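Local coordinates for protein chinitase A (Streptomyces coelicolor, PDB 3EBV) that probably hydrolyses internal glycosidic bonds of chitin, using a family 18 glycoside hydrolase domain that makes up this fragment of a longer protein, at residues T98-A101 with N102-S106; V89-S93 with S94-T98. All coordinates share one frame; numbering follows the deposited sequence.

Contact 1: residues T98-A101 with N102-S106; sequences TNFA and NSVYS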
loop_
_atom_site.group_PDB
_atom_site.type_symbol
_atom_site.label_atom_id
_atom_site.label_comp_id
_atom_site.label_asym_id
_atom_site.label_seq_id
_atom_site.Cartn_x
_atom_site.Cartn_y
_atom_site.Cartn_z
ATOM N N THR A 98 19.753 -0.911 10.522
ATOM C CA THR A 98 20.793 -1.164 9.527
ATOM C C THR A 98 20.574 -2.500 8.791
ATOM O O THR A 98 20.720 -2.541 7.581
ATOM C CB THR A 98 22.183 -1.142 10.208
ATOM O OG1 THR A 98 22.395 0.183 10.679
ATOM C CG2 THR A 98 23.303 -1.552 9.246
ATOM N N ASN A 99 20.178 -3.532 9.537
ATOM C CA ASN A 99 19.890 -4.843 8.902
ATOM C C ASN A 99 18.706 -4.745 7.942
ATOM O O ASN A 99 18.696 -5.353 6.873
ATOM C CB ASN A 99 19.619 -5.923 9.942
ATOM C CG ASN A 99 20.847 -6.242 10.795
ATOM O OD1 ASN A 99 21.979 -5.936 10.381
ATOM N ND2 ASN A 99 20.626 -6.761 11.981
ATOM N N PHE A 100 17.708 -3.938 8.314
ATOM C CA PHE A 100 16.568 -3.744 7.429
ATOM C C PHE A 100 16.985 -3.051 6.149
ATOM O O PHE A 100 16.682 -3.488 5.055
ATOM C CB PHE A 100 15.528 -2.867 8.157
ATOM C CG PHE A 100 14.246 -2.659 7.375
ATOM C CD1 PHE A 100 13.232 -3.638 7.415
ATOM C CD2 PHE A 100 14.057 -1.507 6.611
ATOM C CE1 PHE A 100 12.012 -3.401 6.699
ATOM C CE2 PHE A 100 12.841 -1.301 5.898
ATOM C CZ PHE A 100 11.854 -2.253 5.938
ATOM N N ALA A 101 17.687 -1.914 6.266
ATOM C CA ALA A 101 18.117 -1.183 5.079
ATOM C C ALA A 101 19.008 -2.042 4.173
ATOM O O ALA A 101 18.830 -2.059 2.955
ATOM C CB ALA A 101 18.861 0.112 5.463
ATOM N N ASN A 102 19.978 -2.733 4.785
ATOM C CA ASN A 102 20.886 -3.590 3.997
ATOM C C ASN A 102 20.148 -4.701 3.253
ATOM O O ASN A 102 20.390 -4.934 2.057
ATOM C CB ASN A 102 21.957 -4.209 4.903
ATOM C CG ASN A 102 23.052 -3.211 5.287
ATOM O OD1 ASN A 102 23.226 -2.195 4.632
ATOM N ND2 ASN A 102 23.786 -3.518 6.356
ATOM N N SER A 103 19.257 -5.385 3.967
ATOM C CA SER A 103 18.586 -6.551 3.387
ATOM C C SER A 103 17.527 -6.142 2.369
ATOM O O SER A 103 17.396 -6.758 1.326
ATOM C CB SER A 103 18.033 -7.463 4.464
ATOM O OG SER A 103 17.049 -6.789 5.239
ATOM N N VAL A 104 16.748 -5.092 2.669
ATOM C CA VAL A 104 15.803 -4.621 1.673
ATOM C C VAL A 104 16.501 -4.176 0.385
ATOM O O VAL A 104 16.049 -4.493 -0.728
ATOM C CB VAL A 104 14.867 -3.478 2.247
ATOM C CG1 VAL A 104 14.026 -2.839 1.125
ATOM C CG2 VAL A 104 13.996 -4.057 3.353
ATOM N N TYR A 105 17.621 -3.451 0.513
ATOM C CA TYR A 105 18.317 -3.001 -0.683
ATOM C C TYR A 105 18.895 -4.209 -1.474
ATOM O O TYR A 105 18.819 -4.214 -2.691
ATOM C CB TYR A 105 19.411 -2.012 -0.299
ATOM C CG TYR A 105 20.049 -1.403 -1.507
ATOM C CD1 TYR A 105 19.329 -0.582 -2.379
ATOM C CD2 TYR A 105 21.398 -1.639 -1.789
ATOM C CE1 TYR A 105 19.929 -0.016 -3.479
ATOM C CE2 TYR A 105 21.997 -1.076 -2.890
ATOM C CZ TYR A 105 21.277 -0.273 -3.724
ATOM O OH TYR A 105 21.888 0.291 -4.827
ATOM N N SER A 106 19.385 -5.213 -0.756
ATOM C CA SER A 106 19.896 -6.441 -1.392
ATOM C C SER A 106 18.770 -7.110 -2.183
ATOM O O SER A 106 18.973 -7.549 -3.320
ATOM C CB SER A 106 20.438 -7.395 -0.329
ATOM O OG SER A 106 20.939 -8.580 -0.956
HETATM O O HOH W 1 23.197 -5.975 7.842
#

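Contact 2: residues V89-S93 with S94-T98; sequences VSVNS and SASAT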
loop_
_atom_site.group_PDB
_atom_site.type_symbol
_atom_site.label_atom_id
_atom_site.label_comp_id
_atom_site.label_asym_id
_atom_site.label_seq_id
_atom_site.Cartn_x
_atom_site.Cartn_y
_atom_site.Cartn_z
ATOM N N VAL A 89 8.743 -9.228 11.243
ATOM C CA VAL A 89 9.876 -8.277 11.147
ATOM C C VAL A 89 9.787 -7.214 12.262
ATOM O O VAL A 89 8.692 -6.684 12.504
ATOM C CB VAL A 89 9.886 -7.579 9.754
ATOM C CG1 VAL A 89 11.026 -6.534 9.649
ATOM C CG2 VAL A 89 10.053 -8.629 8.648
ATOM N N SER A 90 10.899 -6.931 12.943
ATOM C CA SER A 90 10.963 -5.856 13.976
ATOM C C SER A 90 12.113 -4.913 13.677
ATOM O O SER A 90 13.236 -5.354 13.408
ATOM C CB SER A 90 11.131 -6.408 15.396
ATOM O OG SER A 90 9.965 -7.140 15.783
ATOM N N VAL A 91 11.832 -3.607 13.717
ATOM C CA VAL A 91 12.862 -2.579 13.476
ATOM C C VAL A 91 12.780 -1.643 14.690
ATOM O O VAL A 91 11.957 -0.705 14.735
ATOM C CB VAL A 91 12.664 -1.856 12.127
ATOM C CG1 VAL A 91 13.735 -0.776 11.912
ATOM C CG2 VAL A 91 12.728 -2.862 10.965
ATOM N N ASN A 92 13.573 -1.963 15.710
ATOM C CA ASN A 92 13.440 -1.310 17.004
ATOM C C ASN A 92 14.808 -1.078 17.676
ATOM O O ASN A 92 14.904 -0.988 18.895
ATOM C CB ASN A 92 12.527 -2.131 17.901
ATOM C CG ASN A 92 13.010 -3.557 18.074
ATOM O OD1 ASN A 92 14.142 -3.900 17.713
ATOM N ND2 ASN A 92 12.134 -4.412 18.626
ATOM N N SER A 93 15.852 -0.956 16.862
ATOM C CA SER A 93 17.205 -0.677 17.382
ATOM C C SER A 93 18.014 -0.154 16.204
ATOM O O SER A 93 17.596 -0.251 15.046
ATOM C CB SER A 93 17.854 -1.955 17.897
ATOM O OG SER A 93 18.000 -2.863 16.827
ATOM N N SER A 94 19.216 0.392 16.467
ATOM C CA SER A 94 20.068 0.789 15.397
ATOM C C SER A 94 20.509 -0.405 14.527
ATOM O O SER A 94 20.504 -0.330 13.310
ATOM C CB SER A 94 21.299 1.509 15.971
ATOM O OG SER A 94 22.094 1.972 14.927
ATOM N N ALA A 95 20.896 -1.481 15.197
ATOM C CA ALA A 95 21.337 -2.669 14.467
ATOM C C ALA A 95 20.235 -3.228 13.538
ATOM O O ALA A 95 20.504 -3.520 12.361
ATOM C CB ALA A 95 21.816 -3.739 15.439
ATOM N N SER A 96 19.004 -3.316 14.055
ATOM C CA SER A 96 17.894 -3.839 13.239
ATOM C C SER A 96 17.512 -2.846 12.129
ATOM O O SER A 96 17.160 -3.240 11.002
ATOM C CB SER A 96 16.705 -4.260 14.098
ATOM O OG SER A 96 16.123 -3.161 14.851
ATOM N N ALA A 97 17.602 -1.537 12.407
ATOM C CA ALA A 97 17.447 -0.548 11.329
ATOM C C ALA A 97 18.474 -0.709 10.159
ATOM O O ALA A 97 18.129 -0.630 8.964
ATOM C CB ALA A 97 17.500 0.889 11.917
ATOM N N THR A 98 19.753 -0.911 10.522
ATOM C CA THR A 98 20.793 -1.164 9.527
ATOM C C THR A 98 20.574 -2.500 8.791
ATOM O O THR A 98 20.720 -2.541 7.581
ATOM C CB THR A 98 22.183 -1.142 10.208
ATOM O OG1 THR A 98 22.395 0.183 10.679
ATOM C CG2 THR A 98 23.303 -1.552 9.246
#

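Contact 1: residues T98-A101 with N102-S106
Val104 lays its CG2 methyl over the centre of the Phe100 ring, 3.8 Å from CG2 to the ring centroid and 9° from the ring normal, a CH-pi contact one helical turn apart. Phe100 presents that face because its CG stands anti to the backbone N (chi1 -176°), which sets the ring alongside the valine. On another side of the helix the carbonyl O of Asn99 takes two bonds from Ser103, 3.0 Å from N and 2.7 Å from OG, the two donors reaching Asn99 O from opposite faces of the carbonyl plane. The hydroxyl folds back in this way because OG sits between its own N and carbonyl carbon (chi1 62°); the same OG accepts a hydrogen bond from Val47 N, so it is donor and acceptor at once. Such i to i+4 pairing runs along helix 94-111, the helical member of a beta-alpha-beta unit between strands 77-84 and 115-120 of the TIM barrel. A water spans the two asparagines, donating a hydrogen bond to Asn99 OD1 (2.8 Å from the water oxygen) and accepting one from Asn102 ND2 (2.9 Å). The outer ends of both amides are fixed from beyond the helix: Asn99 ND2 bonds Pro44 O, and Asn102 OD1 takes a bond from Lys139 NZ. Beneath, Phe100 touches Ile118 and Val104 touches Val116 of strand 115-120, while Ala101 meets Ala135 of helix 126-140.

Contact 2: residues V89-S93 with S94-T98
Ser93 and Ser96 join hydroxyl to hydroxyl, OG to OG at 2.7 Å, at the point where the loop 89-93 turns into helix 94-111. This is the end of the loop that links strand 77-84 to that helix in the TIM barrel. Ser96 OG also accepts the backbone N-H of Asn92, with 2.9 Å between Asn92 N and Ser96 OG and an angle of 148° at the hydrogen, a somewhat bent bond. One hydroxyl of the first helical turn thus grips both the N-cap residue and the residue before it. Both serines carry OG between their own N and carbonyl carbon (chi1 63° for Ser93, 62° for Ser96), which turns each OG toward the other at the start of the helix. The Ser93 carbonyl begins the helical bonding by accepting from Ala97 N at 2.9 Å between Ser93 O and Ala97 N.

Outward from this polar cluster, the contact becomes apolar. Val91 passes CG1 along the flank of the first turn, 3.8 Å from Ala97 CA and 4.1 Å from Ala97 CB. Both residues then rest on Ala132 of helix 126-140, and Ser94 OG bonds Gln131 of that helix. Ser90 contributes its carbonyl O, which meets Ser96 CB.

Ser93 as N-cap and Ser96 three residues on place two small hydroxyls at the helix N-terminus, where the positive end of the helix dipole would probably favour oxygen atoms over positive groups. The direct bond between the hydroxyls, together with the Asn92 bond, ties the incoming loop to the first turn through polar groups.

Contact 2 covers the start of helix 94-111 and contact 1 the turns that follow, with Thr98 common to both. Each is partly buried, but the burial is arranged differently. In 98-101 with 102-106 the backbone is already regular helix, and the side chains divide between an apolar side facing strand 115-120 and helix 126-140 and a polar side held by a water and by bonds to Pro44, Val47 and Lys139. At 89-93 with 94-98 a loop must be joined to a helix end, and hydroxyls do much of that work. The apolar sides meet directly: Phe100 CD1 lies 3.7 Å from Val91 CG2, so the loop before the helix packs directly against its second turn.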